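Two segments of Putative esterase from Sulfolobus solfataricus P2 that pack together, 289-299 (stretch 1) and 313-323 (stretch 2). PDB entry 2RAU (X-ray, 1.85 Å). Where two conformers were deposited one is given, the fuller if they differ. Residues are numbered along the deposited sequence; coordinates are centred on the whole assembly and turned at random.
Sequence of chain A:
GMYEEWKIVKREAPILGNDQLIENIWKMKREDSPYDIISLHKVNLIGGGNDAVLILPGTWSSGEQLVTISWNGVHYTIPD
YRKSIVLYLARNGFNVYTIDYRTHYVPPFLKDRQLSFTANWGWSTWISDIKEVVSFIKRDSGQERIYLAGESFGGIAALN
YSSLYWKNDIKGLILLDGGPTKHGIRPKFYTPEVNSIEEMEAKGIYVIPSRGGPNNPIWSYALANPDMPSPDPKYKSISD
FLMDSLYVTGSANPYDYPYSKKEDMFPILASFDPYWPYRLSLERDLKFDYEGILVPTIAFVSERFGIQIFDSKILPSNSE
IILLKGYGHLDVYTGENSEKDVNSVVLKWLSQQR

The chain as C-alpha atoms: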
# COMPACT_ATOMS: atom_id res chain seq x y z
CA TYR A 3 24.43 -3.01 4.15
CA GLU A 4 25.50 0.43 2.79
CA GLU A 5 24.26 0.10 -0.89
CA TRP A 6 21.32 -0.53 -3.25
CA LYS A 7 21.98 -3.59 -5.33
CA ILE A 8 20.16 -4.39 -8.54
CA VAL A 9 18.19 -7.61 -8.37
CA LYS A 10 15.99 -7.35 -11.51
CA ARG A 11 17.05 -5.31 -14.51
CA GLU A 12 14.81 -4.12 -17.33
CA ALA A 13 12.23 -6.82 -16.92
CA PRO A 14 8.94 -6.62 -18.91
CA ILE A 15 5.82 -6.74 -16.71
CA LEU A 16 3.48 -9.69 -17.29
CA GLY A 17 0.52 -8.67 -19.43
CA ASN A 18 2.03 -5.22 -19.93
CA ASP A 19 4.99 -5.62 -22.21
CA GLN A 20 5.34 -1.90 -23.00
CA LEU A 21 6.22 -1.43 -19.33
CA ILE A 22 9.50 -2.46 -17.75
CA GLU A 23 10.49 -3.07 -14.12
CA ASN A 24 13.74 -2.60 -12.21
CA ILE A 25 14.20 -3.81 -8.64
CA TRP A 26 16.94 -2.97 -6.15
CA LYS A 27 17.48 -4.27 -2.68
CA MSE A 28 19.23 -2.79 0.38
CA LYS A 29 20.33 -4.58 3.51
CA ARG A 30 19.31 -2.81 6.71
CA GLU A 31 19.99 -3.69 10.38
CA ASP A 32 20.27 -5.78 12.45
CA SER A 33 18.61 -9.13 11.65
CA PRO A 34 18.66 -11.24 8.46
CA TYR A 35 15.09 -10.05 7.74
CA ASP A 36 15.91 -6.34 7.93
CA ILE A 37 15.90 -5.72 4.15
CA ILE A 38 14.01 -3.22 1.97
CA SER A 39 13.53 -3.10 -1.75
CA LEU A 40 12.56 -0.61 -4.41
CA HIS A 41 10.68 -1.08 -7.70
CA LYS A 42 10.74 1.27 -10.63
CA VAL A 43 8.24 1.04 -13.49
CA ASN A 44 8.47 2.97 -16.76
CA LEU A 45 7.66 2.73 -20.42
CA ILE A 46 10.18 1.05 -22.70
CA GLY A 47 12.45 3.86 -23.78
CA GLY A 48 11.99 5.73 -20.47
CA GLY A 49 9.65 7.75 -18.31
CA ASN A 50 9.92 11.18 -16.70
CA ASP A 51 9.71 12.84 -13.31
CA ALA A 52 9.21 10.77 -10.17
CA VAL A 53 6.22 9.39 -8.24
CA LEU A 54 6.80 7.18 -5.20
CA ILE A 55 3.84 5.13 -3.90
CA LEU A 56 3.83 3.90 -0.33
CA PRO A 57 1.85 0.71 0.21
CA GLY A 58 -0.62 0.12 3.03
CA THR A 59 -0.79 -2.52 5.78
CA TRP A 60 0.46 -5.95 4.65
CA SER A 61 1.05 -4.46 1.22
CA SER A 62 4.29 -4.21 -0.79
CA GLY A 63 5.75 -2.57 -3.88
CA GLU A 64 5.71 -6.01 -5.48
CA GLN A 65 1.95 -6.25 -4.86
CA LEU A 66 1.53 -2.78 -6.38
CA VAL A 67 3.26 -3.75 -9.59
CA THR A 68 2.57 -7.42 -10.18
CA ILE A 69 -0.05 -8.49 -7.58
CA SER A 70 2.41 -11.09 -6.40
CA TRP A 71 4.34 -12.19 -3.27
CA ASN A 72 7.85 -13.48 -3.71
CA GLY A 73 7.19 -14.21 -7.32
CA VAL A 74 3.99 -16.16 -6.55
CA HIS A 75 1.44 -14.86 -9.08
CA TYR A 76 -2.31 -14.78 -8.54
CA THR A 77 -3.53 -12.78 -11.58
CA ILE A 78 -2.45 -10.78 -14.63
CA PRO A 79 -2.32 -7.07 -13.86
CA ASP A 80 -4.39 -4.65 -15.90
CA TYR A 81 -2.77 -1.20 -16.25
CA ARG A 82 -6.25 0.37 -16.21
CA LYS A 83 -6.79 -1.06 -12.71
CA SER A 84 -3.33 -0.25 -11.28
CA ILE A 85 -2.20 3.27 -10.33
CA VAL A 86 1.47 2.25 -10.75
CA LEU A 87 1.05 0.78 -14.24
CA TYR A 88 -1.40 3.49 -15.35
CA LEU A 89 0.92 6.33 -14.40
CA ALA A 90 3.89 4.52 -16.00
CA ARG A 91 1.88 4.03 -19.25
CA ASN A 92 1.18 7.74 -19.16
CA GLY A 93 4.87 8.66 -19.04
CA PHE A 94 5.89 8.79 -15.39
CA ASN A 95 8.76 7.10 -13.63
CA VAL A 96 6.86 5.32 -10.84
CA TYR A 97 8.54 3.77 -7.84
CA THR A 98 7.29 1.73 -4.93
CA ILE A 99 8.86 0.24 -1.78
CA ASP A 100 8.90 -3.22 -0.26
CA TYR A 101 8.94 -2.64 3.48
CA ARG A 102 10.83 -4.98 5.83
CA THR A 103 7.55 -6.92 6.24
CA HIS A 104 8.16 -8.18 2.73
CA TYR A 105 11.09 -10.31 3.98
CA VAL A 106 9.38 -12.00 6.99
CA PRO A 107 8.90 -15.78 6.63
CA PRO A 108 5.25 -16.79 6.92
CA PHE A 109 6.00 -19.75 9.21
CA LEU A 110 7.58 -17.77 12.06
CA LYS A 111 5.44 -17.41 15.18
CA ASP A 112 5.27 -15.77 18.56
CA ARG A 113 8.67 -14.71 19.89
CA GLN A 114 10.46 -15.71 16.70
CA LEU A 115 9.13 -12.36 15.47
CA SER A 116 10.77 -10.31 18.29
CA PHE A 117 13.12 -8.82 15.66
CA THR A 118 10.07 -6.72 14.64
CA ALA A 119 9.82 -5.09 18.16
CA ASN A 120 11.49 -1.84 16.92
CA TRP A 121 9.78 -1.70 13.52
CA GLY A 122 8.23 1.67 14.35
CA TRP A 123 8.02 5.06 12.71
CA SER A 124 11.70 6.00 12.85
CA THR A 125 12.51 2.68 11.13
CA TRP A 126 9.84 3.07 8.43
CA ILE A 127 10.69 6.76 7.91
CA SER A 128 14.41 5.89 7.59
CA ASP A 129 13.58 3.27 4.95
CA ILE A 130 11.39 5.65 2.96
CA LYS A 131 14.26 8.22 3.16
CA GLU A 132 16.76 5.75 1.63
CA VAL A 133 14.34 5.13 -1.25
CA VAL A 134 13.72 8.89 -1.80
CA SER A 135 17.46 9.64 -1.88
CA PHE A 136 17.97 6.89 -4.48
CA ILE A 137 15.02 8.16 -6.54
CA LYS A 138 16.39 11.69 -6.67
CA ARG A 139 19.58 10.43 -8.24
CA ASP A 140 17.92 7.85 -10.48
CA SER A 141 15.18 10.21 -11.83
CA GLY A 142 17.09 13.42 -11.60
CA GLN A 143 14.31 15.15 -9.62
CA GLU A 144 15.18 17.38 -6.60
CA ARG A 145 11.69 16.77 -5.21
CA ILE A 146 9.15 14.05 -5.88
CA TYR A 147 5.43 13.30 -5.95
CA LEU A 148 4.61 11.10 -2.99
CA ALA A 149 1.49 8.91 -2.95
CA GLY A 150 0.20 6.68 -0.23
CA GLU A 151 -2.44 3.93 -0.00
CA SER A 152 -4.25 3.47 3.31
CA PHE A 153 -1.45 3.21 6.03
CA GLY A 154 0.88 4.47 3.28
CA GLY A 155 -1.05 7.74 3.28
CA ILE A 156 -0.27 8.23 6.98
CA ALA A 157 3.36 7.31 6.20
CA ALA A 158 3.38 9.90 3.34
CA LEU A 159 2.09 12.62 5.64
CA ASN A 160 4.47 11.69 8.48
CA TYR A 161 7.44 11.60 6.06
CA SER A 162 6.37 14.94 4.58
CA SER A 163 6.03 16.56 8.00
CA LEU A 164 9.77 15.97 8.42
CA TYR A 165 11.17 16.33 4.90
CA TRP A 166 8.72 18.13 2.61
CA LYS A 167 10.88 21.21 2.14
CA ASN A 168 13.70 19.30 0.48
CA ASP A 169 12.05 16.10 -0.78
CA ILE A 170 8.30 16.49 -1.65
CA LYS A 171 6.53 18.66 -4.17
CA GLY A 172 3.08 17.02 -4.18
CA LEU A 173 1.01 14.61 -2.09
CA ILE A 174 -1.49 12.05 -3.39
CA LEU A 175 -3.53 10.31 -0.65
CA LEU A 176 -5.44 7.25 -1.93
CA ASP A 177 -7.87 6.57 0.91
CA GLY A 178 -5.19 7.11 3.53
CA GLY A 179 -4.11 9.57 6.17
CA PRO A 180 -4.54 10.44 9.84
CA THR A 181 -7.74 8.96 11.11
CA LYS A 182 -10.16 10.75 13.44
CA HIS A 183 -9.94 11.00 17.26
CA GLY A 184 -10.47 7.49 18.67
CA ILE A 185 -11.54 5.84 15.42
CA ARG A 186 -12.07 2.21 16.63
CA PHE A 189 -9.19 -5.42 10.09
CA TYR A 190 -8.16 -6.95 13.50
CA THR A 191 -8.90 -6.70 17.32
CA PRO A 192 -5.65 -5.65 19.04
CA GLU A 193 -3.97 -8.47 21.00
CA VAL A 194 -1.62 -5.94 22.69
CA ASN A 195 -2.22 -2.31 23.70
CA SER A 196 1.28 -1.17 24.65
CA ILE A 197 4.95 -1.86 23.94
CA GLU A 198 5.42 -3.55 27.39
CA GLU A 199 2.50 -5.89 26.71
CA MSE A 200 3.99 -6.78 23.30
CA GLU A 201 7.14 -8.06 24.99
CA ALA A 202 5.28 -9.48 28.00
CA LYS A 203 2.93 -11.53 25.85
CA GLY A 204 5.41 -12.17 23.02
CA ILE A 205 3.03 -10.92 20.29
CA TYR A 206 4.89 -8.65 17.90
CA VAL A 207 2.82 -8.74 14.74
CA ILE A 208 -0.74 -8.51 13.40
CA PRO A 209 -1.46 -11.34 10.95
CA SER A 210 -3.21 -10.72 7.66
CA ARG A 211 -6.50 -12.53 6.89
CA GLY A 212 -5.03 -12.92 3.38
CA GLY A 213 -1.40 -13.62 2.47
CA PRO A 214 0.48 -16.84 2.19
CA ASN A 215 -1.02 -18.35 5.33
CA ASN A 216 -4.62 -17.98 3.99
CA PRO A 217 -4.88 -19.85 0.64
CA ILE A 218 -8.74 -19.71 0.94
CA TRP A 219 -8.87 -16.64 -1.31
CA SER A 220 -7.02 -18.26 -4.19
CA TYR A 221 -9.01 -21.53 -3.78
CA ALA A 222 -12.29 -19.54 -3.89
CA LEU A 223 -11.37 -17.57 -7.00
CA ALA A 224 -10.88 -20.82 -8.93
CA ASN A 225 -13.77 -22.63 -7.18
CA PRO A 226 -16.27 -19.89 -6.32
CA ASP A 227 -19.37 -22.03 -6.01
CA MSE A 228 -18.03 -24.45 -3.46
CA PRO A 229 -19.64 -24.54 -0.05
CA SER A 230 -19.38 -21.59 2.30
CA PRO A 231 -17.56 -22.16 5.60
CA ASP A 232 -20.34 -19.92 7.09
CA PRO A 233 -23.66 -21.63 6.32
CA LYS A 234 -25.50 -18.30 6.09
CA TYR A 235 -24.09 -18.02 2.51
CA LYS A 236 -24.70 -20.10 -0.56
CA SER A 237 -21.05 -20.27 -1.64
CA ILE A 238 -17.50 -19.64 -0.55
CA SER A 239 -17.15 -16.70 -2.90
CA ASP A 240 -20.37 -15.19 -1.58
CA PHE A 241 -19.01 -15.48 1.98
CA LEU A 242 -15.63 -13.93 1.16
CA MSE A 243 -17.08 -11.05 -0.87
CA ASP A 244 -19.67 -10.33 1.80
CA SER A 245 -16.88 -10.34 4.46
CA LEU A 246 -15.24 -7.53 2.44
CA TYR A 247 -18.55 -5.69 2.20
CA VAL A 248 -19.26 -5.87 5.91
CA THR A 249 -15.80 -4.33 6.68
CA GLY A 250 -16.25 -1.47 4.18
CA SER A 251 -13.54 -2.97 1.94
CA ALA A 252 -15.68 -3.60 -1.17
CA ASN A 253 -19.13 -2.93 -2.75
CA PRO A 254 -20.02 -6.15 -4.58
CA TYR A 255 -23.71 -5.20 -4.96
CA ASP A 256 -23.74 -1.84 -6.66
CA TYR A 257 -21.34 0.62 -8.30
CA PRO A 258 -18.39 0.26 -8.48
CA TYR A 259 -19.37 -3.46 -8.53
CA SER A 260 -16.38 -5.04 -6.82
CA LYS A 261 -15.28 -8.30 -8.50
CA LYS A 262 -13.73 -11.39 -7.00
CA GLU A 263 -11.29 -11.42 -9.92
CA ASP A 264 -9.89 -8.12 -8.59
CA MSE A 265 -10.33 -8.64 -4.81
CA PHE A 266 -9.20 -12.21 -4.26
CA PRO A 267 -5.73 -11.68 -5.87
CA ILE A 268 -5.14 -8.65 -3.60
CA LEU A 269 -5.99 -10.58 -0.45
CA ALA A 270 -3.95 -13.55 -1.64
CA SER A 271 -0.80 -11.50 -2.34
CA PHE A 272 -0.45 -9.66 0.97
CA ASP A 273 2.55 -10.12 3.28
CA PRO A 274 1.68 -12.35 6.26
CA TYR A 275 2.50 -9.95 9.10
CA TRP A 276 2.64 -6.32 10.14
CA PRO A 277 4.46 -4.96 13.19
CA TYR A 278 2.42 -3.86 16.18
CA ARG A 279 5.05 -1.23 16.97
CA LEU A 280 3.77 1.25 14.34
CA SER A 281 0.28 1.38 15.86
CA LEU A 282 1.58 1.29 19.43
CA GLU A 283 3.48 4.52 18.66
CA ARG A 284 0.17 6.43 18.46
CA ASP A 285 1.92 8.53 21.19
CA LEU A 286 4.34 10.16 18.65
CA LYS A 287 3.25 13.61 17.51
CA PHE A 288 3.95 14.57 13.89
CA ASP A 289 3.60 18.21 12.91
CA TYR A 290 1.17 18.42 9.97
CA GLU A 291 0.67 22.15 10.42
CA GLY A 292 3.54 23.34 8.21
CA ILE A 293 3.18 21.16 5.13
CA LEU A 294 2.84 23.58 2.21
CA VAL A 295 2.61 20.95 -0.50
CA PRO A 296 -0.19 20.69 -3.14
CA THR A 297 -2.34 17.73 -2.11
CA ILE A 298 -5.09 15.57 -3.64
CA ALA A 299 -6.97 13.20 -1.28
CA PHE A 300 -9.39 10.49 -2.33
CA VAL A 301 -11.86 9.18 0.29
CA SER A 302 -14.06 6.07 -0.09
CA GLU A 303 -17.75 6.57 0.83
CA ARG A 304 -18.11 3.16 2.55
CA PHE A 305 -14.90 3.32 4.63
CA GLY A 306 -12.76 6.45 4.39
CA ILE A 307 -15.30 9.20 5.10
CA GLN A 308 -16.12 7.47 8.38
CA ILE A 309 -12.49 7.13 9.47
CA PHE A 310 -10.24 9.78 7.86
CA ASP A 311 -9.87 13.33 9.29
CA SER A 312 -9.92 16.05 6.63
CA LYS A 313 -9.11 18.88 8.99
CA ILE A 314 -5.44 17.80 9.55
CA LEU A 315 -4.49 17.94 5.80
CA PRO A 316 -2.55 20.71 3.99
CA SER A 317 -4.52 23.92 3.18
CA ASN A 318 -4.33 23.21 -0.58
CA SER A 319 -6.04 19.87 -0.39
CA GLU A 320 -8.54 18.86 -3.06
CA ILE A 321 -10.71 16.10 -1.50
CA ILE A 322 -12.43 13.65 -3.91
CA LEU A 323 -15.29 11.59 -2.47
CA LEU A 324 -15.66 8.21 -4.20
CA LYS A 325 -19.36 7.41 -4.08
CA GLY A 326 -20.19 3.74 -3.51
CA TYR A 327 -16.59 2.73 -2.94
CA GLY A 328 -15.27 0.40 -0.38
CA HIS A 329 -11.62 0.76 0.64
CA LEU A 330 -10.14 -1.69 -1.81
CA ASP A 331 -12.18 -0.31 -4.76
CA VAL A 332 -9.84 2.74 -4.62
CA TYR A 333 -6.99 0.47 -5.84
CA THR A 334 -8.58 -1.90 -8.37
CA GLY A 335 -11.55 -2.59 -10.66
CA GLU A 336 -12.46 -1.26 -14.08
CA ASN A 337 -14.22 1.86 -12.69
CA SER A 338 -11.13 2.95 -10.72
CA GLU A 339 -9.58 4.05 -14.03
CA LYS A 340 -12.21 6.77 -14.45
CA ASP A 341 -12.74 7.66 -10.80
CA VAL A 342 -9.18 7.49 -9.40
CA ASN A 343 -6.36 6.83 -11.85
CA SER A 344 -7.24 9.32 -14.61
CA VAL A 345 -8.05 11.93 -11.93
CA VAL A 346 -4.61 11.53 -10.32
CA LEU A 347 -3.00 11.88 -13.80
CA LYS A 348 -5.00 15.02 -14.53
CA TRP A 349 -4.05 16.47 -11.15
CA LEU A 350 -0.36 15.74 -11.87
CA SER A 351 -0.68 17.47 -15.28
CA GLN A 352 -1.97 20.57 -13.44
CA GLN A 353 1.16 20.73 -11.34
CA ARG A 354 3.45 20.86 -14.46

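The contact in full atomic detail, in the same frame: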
# COMPACT_ATOMS: atom_id res chain seq x y z
N ASP A 289 4.12 16.88 13.18
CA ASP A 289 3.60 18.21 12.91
C ASP A 289 3.09 18.38 11.48
O ASP A 289 3.86 18.63 10.56
CB ASP A 289 4.69 19.26 13.20
CG ASP A 289 4.15 20.70 13.17
OD1 ASP A 289 2.91 20.88 13.26
OD2 ASP A 289 4.98 21.63 13.05
N TYR A 290 1.77 18.27 11.30
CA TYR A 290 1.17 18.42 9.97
C TYR A 290 0.85 19.84 9.62
O TYR A 290 0.42 20.11 8.49
CB TYR A 290 -0.12 17.61 9.87
CG TYR A 290 0.05 16.17 10.20
CD1 TYR A 290 0.98 15.40 9.53
CD2 TYR A 290 -0.73 15.57 11.17
CE1 TYR A 290 1.14 14.08 9.82
CE2 TYR A 290 -0.58 14.25 11.47
CZ TYR A 290 0.35 13.50 10.79
OH TYR A 290 0.49 12.17 11.11
N GLU A 291 1.04 20.75 10.59
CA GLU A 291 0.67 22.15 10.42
C GLU A 291 1.50 22.81 9.29
O GLU A 291 0.94 23.47 8.43
CB GLU A 291 0.74 22.93 11.76
N GLY A 292 2.79 22.58 9.21
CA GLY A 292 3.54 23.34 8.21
C GLY A 292 3.68 22.87 6.78
O GLY A 292 4.45 23.46 6.01
N ILE A 293 2.93 21.83 6.40
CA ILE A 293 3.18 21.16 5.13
C ILE A 293 2.53 21.97 4.01
O ILE A 293 1.33 21.89 3.79
CB ILE A 293 2.69 19.68 5.15
CG1 ILE A 293 3.23 18.96 6.40
CG2 ILE A 293 3.07 18.94 3.86
CD1 ILE A 293 2.85 17.48 6.49
N LEU A 294 3.33 22.74 3.29
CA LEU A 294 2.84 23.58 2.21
C LEU A 294 3.10 22.91 0.86
O LEU A 294 3.85 23.40 0.01
CB LEU A 294 3.50 24.97 2.28
CG LEU A 294 3.47 25.63 3.66
CD1 LEU A 294 4.21 26.89 3.53
CD2 LEU A 294 2.04 25.82 4.20
N VAL A 295 2.47 21.77 0.68
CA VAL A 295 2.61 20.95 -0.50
C VAL A 295 1.21 20.79 -1.12
O VAL A 295 0.26 20.49 -0.39
CB VAL A 295 3.19 19.54 -0.08
CG1 VAL A 295 3.05 18.52 -1.16
CG2 VAL A 295 4.67 19.68 0.38
N PRO A 296 1.06 21.02 -2.45
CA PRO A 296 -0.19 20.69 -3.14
C PRO A 296 -0.56 19.24 -2.88
O PRO A 296 0.28 18.34 -3.02
CB PRO A 296 0.17 20.88 -4.62
CG PRO A 296 1.20 21.88 -4.60
CD PRO A 296 2.03 21.59 -3.38
N THR A 297 -1.82 19.03 -2.52
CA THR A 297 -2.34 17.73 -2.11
C THR A 297 -3.67 17.38 -2.76
O THR A 297 -4.54 18.23 -2.92
CB THR A 297 -2.49 17.66 -0.54
OG1 THR A 297 -1.22 17.91 0.08
CG2 THR A 297 -3.04 16.31 -0.07
N ILE A 298 -3.79 16.12 -3.21
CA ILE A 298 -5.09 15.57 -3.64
C ILE A 298 -5.35 14.35 -2.74
O ILE A 298 -4.47 13.53 -2.50
CB ILE A 298 -5.15 15.27 -5.18
CG1 ILE A 298 -6.58 14.91 -5.60
CG2 ILE A 298 -4.09 14.21 -5.60
CD1 ILE A 298 -6.74 14.82 -7.08
N ALA A 299 -6.58 14.27 -2.21
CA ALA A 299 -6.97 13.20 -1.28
C ALA A 299 -8.24 12.57 -1.77
O ALA A 299 -9.22 13.26 -2.03
CB ALA A 299 -7.14 13.74 0.15
N LYS A 313 -9.58 17.65 8.39
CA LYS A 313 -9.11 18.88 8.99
C LYS A 313 -7.58 18.97 9.13
O LYS A 313 -7.04 20.07 9.08
CB LYS A 313 -9.82 19.12 10.34
N ILE A 314 -6.89 17.84 9.28
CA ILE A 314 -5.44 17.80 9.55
C ILE A 314 -4.58 17.88 8.26
O ILE A 314 -3.38 17.98 8.34
CB ILE A 314 -5.06 16.53 10.34
N LEU A 315 -5.21 17.89 7.09
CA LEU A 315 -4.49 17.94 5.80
C LEU A 315 -3.99 19.33 5.37
O LEU A 315 -4.49 20.33 5.84
CB LEU A 315 -5.39 17.41 4.68
CG LEU A 315 -5.86 15.96 4.70
CD1 LEU A 315 -6.80 15.75 3.53
CD2 LEU A 315 -4.70 14.98 4.67
N PRO A 316 -2.99 19.39 4.48
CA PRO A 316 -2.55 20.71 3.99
C PRO A 316 -3.69 21.62 3.49
O PRO A 316 -4.73 21.12 3.08
CB PRO A 316 -1.58 20.34 2.87
CG PRO A 316 -1.02 19.02 3.32
CD PRO A 316 -2.16 18.29 3.94
N SER A 317 -3.48 22.94 3.54
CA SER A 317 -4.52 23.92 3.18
C SER A 317 -4.97 23.78 1.72
O SER A 317 -6.15 23.91 1.39
CB SER A 317 -4.04 25.37 3.47
N ASN A 318 -4.02 23.51 0.84
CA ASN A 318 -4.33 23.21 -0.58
C ASN A 318 -5.45 22.18 -0.86
O ASN A 318 -6.27 22.35 -1.78
CB ASN A 318 -3.08 22.60 -1.25
CG ASN A 318 -1.90 23.56 -1.26
OD1 ASN A 318 -1.20 23.74 -0.23
ND2 ASN A 318 -1.66 24.18 -2.43
N SER A 319 -5.47 21.14 -0.04
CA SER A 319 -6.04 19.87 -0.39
C SER A 319 -7.36 19.83 -1.15
O SER A 319 -8.34 20.39 -0.72
CB SER A 319 -6.09 19.01 0.86
OG SER A 319 -4.83 19.00 1.50
N GLU A 320 -7.34 19.15 -2.30
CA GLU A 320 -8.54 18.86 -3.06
C GLU A 320 -8.95 17.48 -2.55
O GLU A 320 -8.16 16.55 -2.64
CB GLU A 320 -8.23 18.83 -4.57
CG GLU A 320 -9.43 18.42 -5.44
CD GLU A 320 -9.15 18.49 -6.94
OE1 GLU A 320 -8.01 18.84 -7.32
OE2 GLU A 320 -10.10 18.21 -7.72
N ILE A 321 -10.16 17.38 -2.00
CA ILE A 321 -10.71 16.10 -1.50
C ILE A 321 -11.74 15.54 -2.50
O ILE A 321 -12.71 16.22 -2.83
CB ILE A 321 -11.36 16.27 -0.09
CG1 ILE A 321 -10.28 16.48 0.97
CG2 ILE A 321 -12.22 15.08 0.27
CD1 ILE A 321 -10.81 17.08 2.29
N ILE A 322 -11.52 14.32 -2.98
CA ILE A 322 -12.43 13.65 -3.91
C ILE A 322 -13.18 12.55 -3.16
O ILE A 322 -12.59 11.63 -2.64
CB ILE A 322 -11.68 13.01 -5.10
CG1 ILE A 322 -10.76 14.04 -5.83
CG2 ILE A 322 -12.67 12.36 -6.03
CD1 ILE A 322 -11.55 15.07 -6.55
N LEU A 323 -14.50 12.65 -3.08
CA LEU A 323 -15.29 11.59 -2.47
C LEU A 323 -15.67 10.60 -3.55
O LEU A 323 -16.24 10.98 -4.57
CB LEU A 323 -16.57 12.15 -1.84
CG LEU A 323 -17.60 11.10 -1.34
CD1 LEU A 323 -17.10 10.28 -0.17
CD2 LEU A 323 -18.91 11.82 -0.97

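The most distinctive feature of this contact is how Pro316 is lodged against the loop that leads into the first strand, facing three oxygen atoms of that loop and strand as well as carbon. Its CB lies 3.4 Å from the carbonyl O of Ile293 and 3.7 Å from O of Val295, while its CG comes within 3.4 Å of Thr297 OG1. These are packing contacts, since proline carbons carry no conventional donor. The apolar part of the same site is supplied by Ile293, whose CG2 sits 4.1 Å from CG of Pro316.

Three hydrogen bonds within the individual stretches involve polar groups near this proline. Thr297, with chi1 in the m well, donates from OG1 to the O of Val295, at 3.0 Å, so its hydroxyl is held within its own stretch even as it touches the proline ring. On the other side of the contact the O of Pro316 accepts from both Ser319 OG, at 2.6 Å, and Ser319 N, at 3.2 Å. This doubly used carbonyl closes the bend from Pro316 to Ser319, after which the chain enters its strand. The bend also places the Ser319 hydroxyl near Thr297, with OG 3.4 Å from Thr297 CB.

Beyond the bend the two segments run side by side as short parallel strands, their directions differing by 16° and their axes approaching to 4.7 Å. Three backbone hydrogen bonds join them. Glu320 N donates to Thr297 O at 3.0 Å, Ala299 N donates to Glu320 O at 2.8 Å, and Ile322 N donates to Ala299 O at 2.7 Å; all three are nearly straight, with angles at hydrogen of 164° to 170°. Glu320 thus uses both its N and its O to bind the residues flanking Ile298, the pattern expected of a parallel ladder. CA-H...O contacts accompany the same carbonyls: Ser319 CA lies 3.4 Å from Thr297 O, Ile298 CA 3.4 Å from Glu320 O, and Ile321 CA 3.3 Å from Ala299 O.

The pairing fixes which side chains share a face. Ile298 and Glu320 project to one face, where the glutamate runs loosely alongside, its OE1 4.2 Å from Ile298 CD1. Ile298 CG1 also meets Ile322 CG1 at 4.3 Å. Ala299 and Ile321 occupy the opposite face. There the small methyl of Ala299, its CB, packs against Leu315 CD1 at 3.9 Å and Ile321 CG1 at 4.2 Å; the Leu315 CA-to-CB bond points away from the first stretch, but the end of its side chain returns to reach the alanine.

Asn318, itself exposed, packs on the residue before the strand, its CG 3.8 Å from Pro296 CA. At the far end, the type I turn from Tyr290 to Ile293 opens with Tyr290, whose CA-to-CB bond points toward the second stretch. Its CB rests 3.6 Å from the O of Ile314, and its hydroxyl is hydrogen-bonded elsewhere in the structure.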